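Local structure of probable arylamine n-acetyl transferase (Mycobacterium abscessus, 4GUZ) at residues A[87-90]-A[91-95]; A[162-165]-A[166-170]; A[58-62]-A[63-67]. The protein probably transfers the acetyl group of acetyl coenzyme A to arylamine substrates. All coordinates share one frame; numbering follows the deposited sequence.

Contact 1 of 3, residues A[87-90]-A[91-95]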
ATOM      1  N   GLY A  87       8.899   4.760   4.974  1.00 17.55           N
ATOM      2  CA  GLY A  87       9.438   6.086   5.246  1.00 18.42           C
ATOM      3  C   GLY A  87      10.541   6.028   6.275  1.00 22.79           C
ATOM      4  O   GLY A  87      11.588   6.662   6.106  1.00 22.28           O
ATOM      5  N   ALA A  88      10.336   5.206   7.320  1.00 20.13           N
ATOM      6  CA  ALA A  88      11.327   4.996   8.380  1.00 20.07           C
ATOM      7  C   ALA A  88      12.572   4.337   7.821  1.00 25.40           C
ATOM      8  O   ALA A  88      13.670   4.740   8.193  1.00 25.37           O
ATOM      9  CB  ALA A  88      10.745   4.147   9.495  1.00 20.22           C
ATOM     10  N   VAL A  89      12.411   3.347   6.918  1.00 23.39           N
ATOM     11  CA  VAL A  89      13.538   2.641   6.278  1.00 23.43           C
ATOM     12  C   VAL A  89      14.319   3.618   5.403  1.00 27.17           C
ATOM     13  O   VAL A  89      15.542   3.665   5.516  1.00 28.00           O
ATOM     14  CB  VAL A  89      13.128   1.376   5.468  1.00 28.03           C
ATOM     15  CG1 VAL A  89      14.357   0.627   4.952  1.00 27.86           C
ATOM     16  CG2 VAL A  89      12.274   0.439   6.304  1.00 28.46           C
ATOM     17  N   LEU A  90      13.619   4.402   4.534  1.00 23.24           N
ATOM     18  CA  LEU A  90      14.272   5.352   3.623  1.00 22.78           C
ATOM     19  C   LEU A  90      15.128   6.358   4.411  1.00 26.39           C
ATOM     20  O   LEU A  90      16.259   6.661   4.003  1.00 25.48           O
ATOM     21  CB  LEU A  90      13.234   6.084   2.746  1.00 22.07           C
ATOM     22  CG  LEU A  90      12.480   5.234   1.704  1.00 25.20           C
ATOM     23  CD1 LEU A  90      11.466   6.076   0.930  1.00 23.74           C
ATOM     24  CD2 LEU A  90      13.431   4.488   0.762  1.00 27.01           C
ATOM     25  N   GLN A  91      14.608   6.808   5.562  1.00 22.83           N
ATOM     26  CA  GLN A  91      15.270   7.746   6.473  1.00 24.17           C
ATOM     27  C   GLN A  91      16.552   7.141   7.058  1.00 29.79           C
ATOM     28  O   GLN A  91      17.584   7.821   7.078  1.00 28.98           O
ATOM     29  CB  GLN A  91      14.296   8.139   7.599  1.00 26.28           C
ATOM     30  CG  GLN A  91      14.845   9.102   8.663  1.00 46.47           C
ATOM     31  CD  GLN A  91      15.194  10.464   8.123  1.00 70.45           C
ATOM     32  OE1 GLN A  91      16.361  10.870   8.123  1.00 68.28           O
ATOM     33  NE2 GLN A  91      14.192  11.199   7.648  1.00 63.07           N
ATOM     34  N   ARG A  92      16.491   5.877   7.535  1.00 27.69           N
ATOM     35  CA  ARG A  92      17.645   5.199   8.133  1.00 27.20           C
ATOM     36  C   ARG A  92      18.749   4.924   7.138  1.00 32.96           C
ATOM     37  O   ARG A  92      19.915   4.920   7.520  1.00 32.69           O
ATOM     38  CB  ARG A  92      17.237   3.867   8.766  1.00 25.95           C
ATOM     39  CG  ARG A  92      16.831   4.003  10.200  1.00 38.08           C
ATOM     40  CD  ARG A  92      17.979   4.351  11.153  1.00 36.21           C
ATOM     41  NE  ARG A  92      18.737   3.171  11.567  1.00 35.13           N
ATOM     42  CZ  ARG A  92      18.304   2.271  12.445  1.00 45.00           C
ATOM     43  NH1 ARG A  92      17.098   2.387  12.990  1.00 25.88           N
ATOM     44  NH2 ARG A  92      19.063   1.236  12.766  1.00 37.94           N
ATOM     45  N   LEU A  93      18.391   4.657   5.876  1.00 29.24           N
ATOM     46  CA  LEU A  93      19.379   4.321   4.859  1.00 28.52           C
ATOM     47  C   LEU A  93      19.954   5.571   4.156  1.00 33.11           C
ATOM     48  O   LEU A  93      20.831   5.448   3.301  1.00 33.56           O
ATOM     49  CB  LEU A  93      18.808   3.313   3.853  1.00 28.23           C
ATOM     50  CG  LEU A  93      18.432   1.916   4.396  1.00 31.90           C
ATOM     51  CD1 LEU A  93      18.288   0.945   3.259  1.00 32.17           C
ATOM     52  CD2 LEU A  93      19.487   1.379   5.386  1.00 32.73           C
ATOM     53  N   GLY A  94      19.494   6.748   4.563  1.00 30.04           N
ATOM     54  CA  GLY A  94      19.989   8.028   4.067  1.00 29.90           C
ATOM     55  C   GLY A  94      19.530   8.471   2.692  1.00 32.22           C
ATOM     56  O   GLY A  94      20.286   9.151   1.989  1.00 32.36           O
ATOM     57  N   PHE A  95      18.293   8.094   2.285  1.00 25.67           N
ATOM     58  CA  PHE A  95      17.738   8.555   1.007  1.00 23.00           C
ATOM     59  C   PHE A  95      17.153   9.952   1.165  1.00 26.28           C
ATOM     60  O   PHE A  95      16.722  10.309   2.265  1.00 25.44           O
ATOM     61  CB  PHE A  95      16.630   7.595   0.502  1.00 23.21           C
ATOM     62  CG  PHE A  95      17.076   6.258  -0.040  1.00 22.33           C
ATOM     63  CD1 PHE A  95      17.336   6.091  -1.398  1.00 23.92           C
ATOM     64  CD2 PHE A  95      17.195   5.154   0.798  1.00 22.26           C
ATOM     65  CE1 PHE A  95      17.689   4.839  -1.912  1.00 24.54           C
ATOM     66  CE2 PHE A  95      17.569   3.906   0.291  1.00 24.07           C
ATOM     67  CZ  PHE A  95      17.813   3.750  -1.059  1.00 22.56           C
TER
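Leu-90 and Phe-95, five residues apart, meet where helix 79-92 gives out, and illustrate how a helix C-terminus can be closed by polar and apolar contacts at once. One branch of the leucine does the touching. With CG turned away from the carbonyl carbon (chi1 -68°) and CD1 carrying the chain straight on, CD2 is the methyl left to lean over the phenyl face. It stands 4.3 Å from the Phe-95 ring centroid, close enough to the ring normal for a CH-pi contact, and is displaced toward the CD2 side of the ring. Phe-95 has the same first torsion (chi1 -73°), which turns the ring back alongside the last turn with one face toward Leu-90 CD2. The carbonyl of Leu-90 reaches the same ring differently: its O lies in the ring plane at the edge, 3.7 Å from Phe-95 CD2. That oxygen accepts from Phe-95 N at 3.0 Å, a nearly straight bond.

Gly-94, with positive phi (77°), turns the chain out of the helix; the Phe-95 N to Leu-90 O bond and the weak Gly-94 N to Gln-91 O bond are the two bonds of the Schellman motif. Before it, Leu-93 N bonds to Val-89 O at 3.0 Å, while Leu-93 CD1 packs loosely on Val-89 CG1, 4.3 Å away. Arg-92 places CG 3.8 Å from Ala-88 O, then bends twice so that NH1 can bond to the carbonyl oxygens of Gly-10 and Leu-13. Leu-35 and Leu-38 of helix 32-45 touch the Phe-95 side chain.

The chemistry implies that a last-turn carbonyl is satisfied by the residue beyond the helix, whose ring is covered on one face by a leucine methyl of that same turn, so exit direction and apolar packing are fixed together.

Contact 2 of 3, residues A[162-165]-A[166-170]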
ATOM      1  N   GLY A 162      -0.804  15.671 -16.150  1.00 17.00           N
ATOM      2  CA  GLY A 162      -1.838  16.550 -16.678  1.00 16.58           C
ATOM      3  C   GLY A 162      -2.575  17.321 -15.608  1.00 19.18           C
ATOM      4  O   GLY A 162      -2.197  17.308 -14.436  1.00 17.39           O
ATOM      5  N   GLU A 163      -3.677  17.936 -16.006  1.00 16.06           N
ATOM      6  CA  GLU A 163      -4.559  18.671 -15.103  1.00 15.15           C
ATOM      7  C   GLU A 163      -5.499  17.650 -14.511  1.00 19.47           C
ATOM      8  O   GLU A 163      -6.652  17.537 -14.913  1.00 20.09           O
ATOM      9  CB  GLU A 163      -5.285  19.789 -15.871  1.00 16.66           C
ATOM     10  CG  GLU A 163      -6.032  20.738 -14.939  1.00 19.97           C
ATOM     11  CD  GLU A 163      -6.673  21.939 -15.606  1.00 36.85           C
ATOM     12  OE1 GLU A 163      -6.614  22.035 -16.851  1.00 27.87           O
ATOM     13  OE2 GLU A 163      -7.200  22.808 -14.875  1.00 23.88           O
ATOM     14  N   VAL A 164      -4.984  16.869 -13.563  1.00 16.20           N
ATOM     15  CA  VAL A 164      -5.678  15.728 -12.968  1.00 16.24           C
ATOM     16  C   VAL A 164      -6.988  16.141 -12.298  1.00 19.53           C
ATOM     17  O   VAL A 164      -7.982  15.424 -12.393  1.00 18.06           O
ATOM     18  CB  VAL A 164      -4.755  14.924 -12.018  1.00 18.56           C
ATOM     19  CG1 VAL A 164      -3.641  14.255 -12.814  1.00 17.58           C
ATOM     20  CG2 VAL A 164      -4.159  15.798 -10.906  1.00 17.97           C
ATOM     21  N   THR A 165      -6.985  17.322 -11.676  1.00 16.77           N
ATOM     22  CA  THR A 165      -8.131  17.947 -11.025  1.00 16.25           C
ATOM     23  C   THR A 165      -8.036  19.422 -11.432  1.00 19.01           C
ATOM     24  O   THR A 165      -6.932  19.857 -11.785  1.00 16.63           O
ATOM     25  CB  THR A 165      -8.117  17.678  -9.503  1.00 16.69           C
ATOM     26  OG1 THR A 165      -6.912  18.182  -8.951  1.00 17.00           O
ATOM     27  CG2 THR A 165      -8.260  16.201  -9.141  1.00 14.67           C
ATOM     28  N   PRO A 166      -9.133  20.205 -11.452  1.00 18.98           N
ATOM     29  CA  PRO A 166      -9.048  21.587 -11.976  1.00 18.87           C
ATOM     30  C   PRO A 166      -7.991  22.481 -11.302  1.00 22.10           C
ATOM     31  O   PRO A 166      -7.912  22.572 -10.085  1.00 20.82           O
ATOM     32  CB  PRO A 166     -10.471  22.126 -11.748  1.00 20.99           C
ATOM     33  CG  PRO A 166     -11.324  20.918 -11.894  1.00 25.09           C
ATOM     34  CD  PRO A 166     -10.539  19.843 -11.157  1.00 20.99           C
ATOM     35  N   GLY A 167      -7.155  23.095 -12.134  1.00 21.05           N
ATOM     36  CA  GLY A 167      -6.076  23.990 -11.725  1.00 20.65           C
ATOM     37  C   GLY A 167      -4.883  23.285 -11.115  1.00 22.75           C
ATOM     38  O   GLY A 167      -3.933  23.944 -10.684  1.00 21.48           O
ATOM     39  N   ALA A 168      -4.913  21.943 -11.047  1.00 17.70           N
ATOM     40  CA  ALA A 168      -3.778  21.211 -10.494  1.00 16.47           C
ATOM     41  C   ALA A 168      -2.848  20.678 -11.599  1.00 20.50           C
ATOM     42  O   ALA A 168      -3.210  20.634 -12.781  1.00 19.41           O
ATOM     43  CB  ALA A 168      -4.253  20.073  -9.603  1.00 17.50           C
ATOM     44  N   ASP A 169      -1.608  20.393 -11.213  1.00 16.65           N
ATOM     45  CA  ASP A 169      -0.579  19.798 -12.064  1.00 15.36           C
ATOM     46  C   ASP A 169      -0.201  18.522 -11.367  1.00 17.88           C
ATOM     47  O   ASP A 169       0.348  18.561 -10.268  1.00 19.20           O
ATOM     48  CB  ASP A 169       0.629  20.754 -12.267  1.00 17.67           C
ATOM     49  CG  ASP A 169       1.837  20.118 -12.927  1.00 24.41           C
ATOM     50  OD1 ASP A 169       1.663  19.120 -13.659  1.00 24.41           O
ATOM     51  OD2 ASP A 169       2.959  20.601 -12.697  1.00 31.78           O
ATOM     52  N   GLY A 170      -0.575  17.395 -11.950  1.00 13.97           N
ATOM     53  CA  GLY A 170      -0.326  16.124 -11.288  1.00 13.37           C
ATOM     54  C   GLY A 170      -0.183  14.977 -12.261  1.00 17.67           C
ATOM     55  O   GLY A 170      -0.095  15.195 -13.472  1.00 16.50           O
TER
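Gly-162 and Gly-170 form an antiparallel hydrogen-bonded pair, Gly-162 N to Gly-170 O at 2.8 Å and Gly-170 N to Gly-162 O at 3.0 Å, and the chain between them closes through a type II turn from Thr-165 to Ala-168. Ala-168 N completes that turn on Thr-165 O.

Glu-163 spans the loop. CG is anti to its own N (chi1 -170°) and the chain beyond is extended, bringing OE2 to Gly-167 N at 2.8 Å; the nearly straight bond uses the anti lone pair, away from OE1. Glu-163 CA also makes a CA-H...O contact with Ala-168 O at 3.3 Å. Val-164 lays both methyls on the backbone of Gly-170: CG1 is 3.6 Å from Gly-170 C, while CG2 comes over its CA. Thr-165 holds OG1 in the crowded position between N and carbonyl carbon, against Ala-168 CB at 3.3 Å. Asp-169 forms a salt bridge with Arg-161.

Glu-163 is also the centre of an inverse gamma turn. The whole is a surface beta hairpin joining strands 155-162 and 170-176, with the proline and glycine of a classic type II turn at its tip.

Contact 3 of 3, residues A[58-62]-A[63-67]; sequences HVALD and IPAVQ
The carboxylate of Asp-62 is the flat group here, and Ala-65 approaches one of its faces. Ala-65 N donates to Asp-62 OD2 at 3.1 Å from well above the plane, 45° out of it. Ala-65 CB lies on the same side, 3.3 Å from OD2. Pro-64 CD comes beside OD2 at 3.5 Å. A first torsion of 62° holds CG of Asp-62 between its own N and carbonyl carbon, folding the carboxylate back over the opening turn of helix 63-72.

Asp-62 is therefore the N-cap, and its main chain takes part as well: its O accepts from Val-66 N at 3.0 Å, beginning the helical bonding. Val-66 CG2 touches two carbonyl oxygens, 3.4 Å from both Asp-62 O and Ala-60 O. Ahead of the cap, Ala-60 CB meets Ala-65 CB at 3.8 Å, so the incoming loop lies against the first turn. Leu-61 faces the other way, onto helices 79-92 and 198-210.

One residue thus supplies acceptors for two amides of the first turn. The partial positive charge of the helix start would be expected to stabilise the ionised aspartate, and the aspartate would in turn partly offset the helix dipole.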
ATOM      1  N   HIS A  58      -9.956   2.176  14.192  1.00 31.72           N
ATOM      2  CA  HIS A  58      -8.700   2.784  14.639  1.00 32.57           C
ATOM      3  C   HIS A  58      -7.486   1.969  14.178  1.00 33.96           C
ATOM      4  O   HIS A  58      -7.485   0.737  14.259  1.00 31.52           O
ATOM      5  CB  HIS A  58      -8.701   2.897  16.182  1.00 34.59           C
ATOM      6  CG  HIS A  58      -7.423   3.401  16.776  1.00 39.06           C
ATOM      7  ND1 HIS A  58      -6.481   2.532  17.315  1.00 41.44           N
ATOM      8  CD2 HIS A  58      -6.964   4.671  16.888  1.00 41.32           C
ATOM      9  CE1 HIS A  58      -5.484   3.299  17.728  1.00 41.01           C
ATOM     10  NE2 HIS A  58      -5.730   4.593  17.493  1.00 41.27           N
ATOM     11  N   VAL A  59      -6.433   2.681  13.754  1.00 29.16           N
ATOM     12  CA  VAL A  59      -5.174   2.085  13.301  1.00 27.88           C
ATOM     13  C   VAL A  59      -3.998   2.885  13.893  1.00 29.44           C
ATOM     14  O   VAL A  59      -3.910   4.089  13.642  1.00 28.57           O
ATOM     15  CB  VAL A  59      -5.099   2.027  11.738  1.00 30.71           C
ATOM     16  CG1 VAL A  59      -3.707   1.637  11.260  1.00 30.23           C
ATOM     17  CG2 VAL A  59      -6.156   1.091  11.144  1.00 30.44           C
ATOM     18  N   ALA A  60      -3.091   2.219  14.628  1.00 23.51           N
ATOM     19  CA  ALA A  60      -1.892   2.860  15.191  1.00 23.18           C
ATOM     20  C   ALA A  60      -0.856   3.070  14.092  1.00 25.23           C
ATOM     21  O   ALA A  60      -0.567   2.128  13.349  1.00 23.86           O
ATOM     22  CB  ALA A  60      -1.300   1.999  16.300  1.00 23.68           C
ATOM     23  N   LEU A  61      -0.329   4.299  13.951  1.00 21.27           N
ATOM     24  CA  LEU A  61       0.648   4.567  12.896  1.00 20.66           C
ATOM     25  C   LEU A  61       2.055   4.777  13.451  1.00 26.21           C
ATOM     26  O   LEU A  61       3.001   4.912  12.671  1.00 27.27           O
ATOM     27  CB  LEU A  61       0.223   5.753  12.012  1.00 20.40           C
ATOM     28  CG  LEU A  61      -1.098   5.630  11.252  1.00 25.29           C
ATOM     29  CD1 LEU A  61      -1.342   6.858  10.439  1.00 25.71           C
ATOM     30  CD2 LEU A  61      -1.104   4.398  10.331  1.00 28.27           C
ATOM     31  N   ASP A  62       2.222   4.741  14.786  1.00 22.24           N
ATOM     32  CA  ASP A  62       3.552   4.929  15.375  1.00 21.12           C
ATOM     33  C   ASP A  62       4.445   3.727  15.045  1.00 24.32           C
ATOM     34  O   ASP A  62       3.971   2.587  15.062  1.00 24.99           O
ATOM     35  CB  ASP A  62       3.453   5.195  16.885  1.00 23.36           C
ATOM     36  CG  ASP A  62       2.853   4.059  17.669  1.00 26.84           C
ATOM     37  OD1 ASP A  62       1.609   4.029  17.809  1.00 30.90           O
ATOM     38  OD2 ASP A  62       3.621   3.199  18.136  1.00 25.38           O
ATOM     39  N   ILE A  63       5.735   3.991  14.729  1.00 20.04           N
ATOM     40  CA  ILE A  63       6.705   2.990  14.270  1.00 21.71           C
ATOM     41  C   ILE A  63       6.784   1.776  15.219  1.00 28.64           C
ATOM     42  O   ILE A  63       6.697   0.661  14.690  1.00 26.88           O
ATOM     43  CB  ILE A  63       8.101   3.606  13.930  1.00 25.06           C
ATOM     44  CG1 ILE A  63       8.050   4.356  12.590  1.00 25.18           C
ATOM     45  CG2 ILE A  63       9.251   2.581  13.923  1.00 26.69           C
ATOM     46  CD1 ILE A  63       7.553   3.499  11.364  1.00 29.20           C
ATOM     47  N   PRO A  64       6.922   1.913  16.573  1.00 28.26           N
ATOM     48  CA  PRO A  64       6.955   0.706  17.424  1.00 27.34           C
ATOM     49  C   PRO A  64       5.721  -0.185  17.271  1.00 29.95           C
ATOM     50  O   PRO A  64       5.876  -1.406  17.176  1.00 31.36           O
ATOM     51  CB  PRO A  64       7.054   1.283  18.848  1.00 29.48           C
ATOM     52  CG  PRO A  64       7.714   2.612  18.661  1.00 34.16           C
ATOM     53  CD  PRO A  64       7.074   3.133  17.396  1.00 29.85           C
ATOM     54  N   ALA A  65       4.509   0.391  17.252  1.00 25.07           N
ATOM     55  CA  ALA A  65       3.293  -0.408  17.096  1.00 24.43           C
ATOM     56  C   ALA A  65       3.229  -1.072  15.699  1.00 26.90           C
ATOM     57  O   ALA A  65       2.884  -2.246  15.601  1.00 26.94           O
ATOM     58  CB  ALA A  65       2.053   0.444  17.326  1.00 25.20           C
ATOM     59  N   VAL A  66       3.560  -0.319  14.642  1.00 21.98           N
ATOM     60  CA  VAL A  66       3.541  -0.796  13.249  1.00 21.33           C
ATOM     61  C   VAL A  66       4.545  -1.932  13.017  1.00 24.38           C
ATOM     62  O   VAL A  66       4.136  -2.974  12.497  1.00 23.67           O
ATOM     63  CB  VAL A  66       3.763   0.385  12.256  1.00 24.06           C
ATOM     64  CG1 VAL A  66       4.019  -0.103  10.823  1.00 23.47           C
ATOM     65  CG2 VAL A  66       2.568   1.331  12.291  1.00 23.68           C
ATOM     66  N   GLN A  67       5.837  -1.768  13.402  1.00 21.85           N
ATOM     67  CA  GLN A  67       6.827  -2.828  13.153  1.00 22.25           C
ATOM     68  C   GLN A  67       6.540  -4.088  13.984  1.00 26.99           C
ATOM     69  O   GLN A  67       6.799  -5.192  13.506  1.00 26.63           O
ATOM     70  CB  GLN A  67       8.280  -2.349  13.345  1.00 23.52           C
ATOM     71  CG  GLN A  67       8.709  -2.040  14.780  1.00 32.38           C
ATOM     72  CD  GLN A  67      10.069  -1.401  14.819  1.00 42.38           C
ATOM     73  OE1 GLN A  67      10.825  -1.414  13.840  1.00 36.36           O
ATOM     74  NE2 GLN A  67      10.397  -0.803  15.949  1.00 35.97           N
TER

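In the fold
Contacts 3 and 1 lie on consecutive helices, 63-72 and 79-92, the first at a helix start and the second at a helix end. Their centres are 17 Å apart, yet they touch directly: Ile-63 CD1 packs on Ala-88 CB at 3.8 Å. Helix 79-92 opens with Cys-79, which with His-116 and Asp-131 is consistent with the catalytic triad of this family. Leu-61 of contact 3 lies near that group without touching it, whereas contact 1 closes the far end of the same helix. Contact 2 stands apart on the eight-stranded sheet, its nearest atoms about 20 Å from contact 1 and about 23 Å from contact 3.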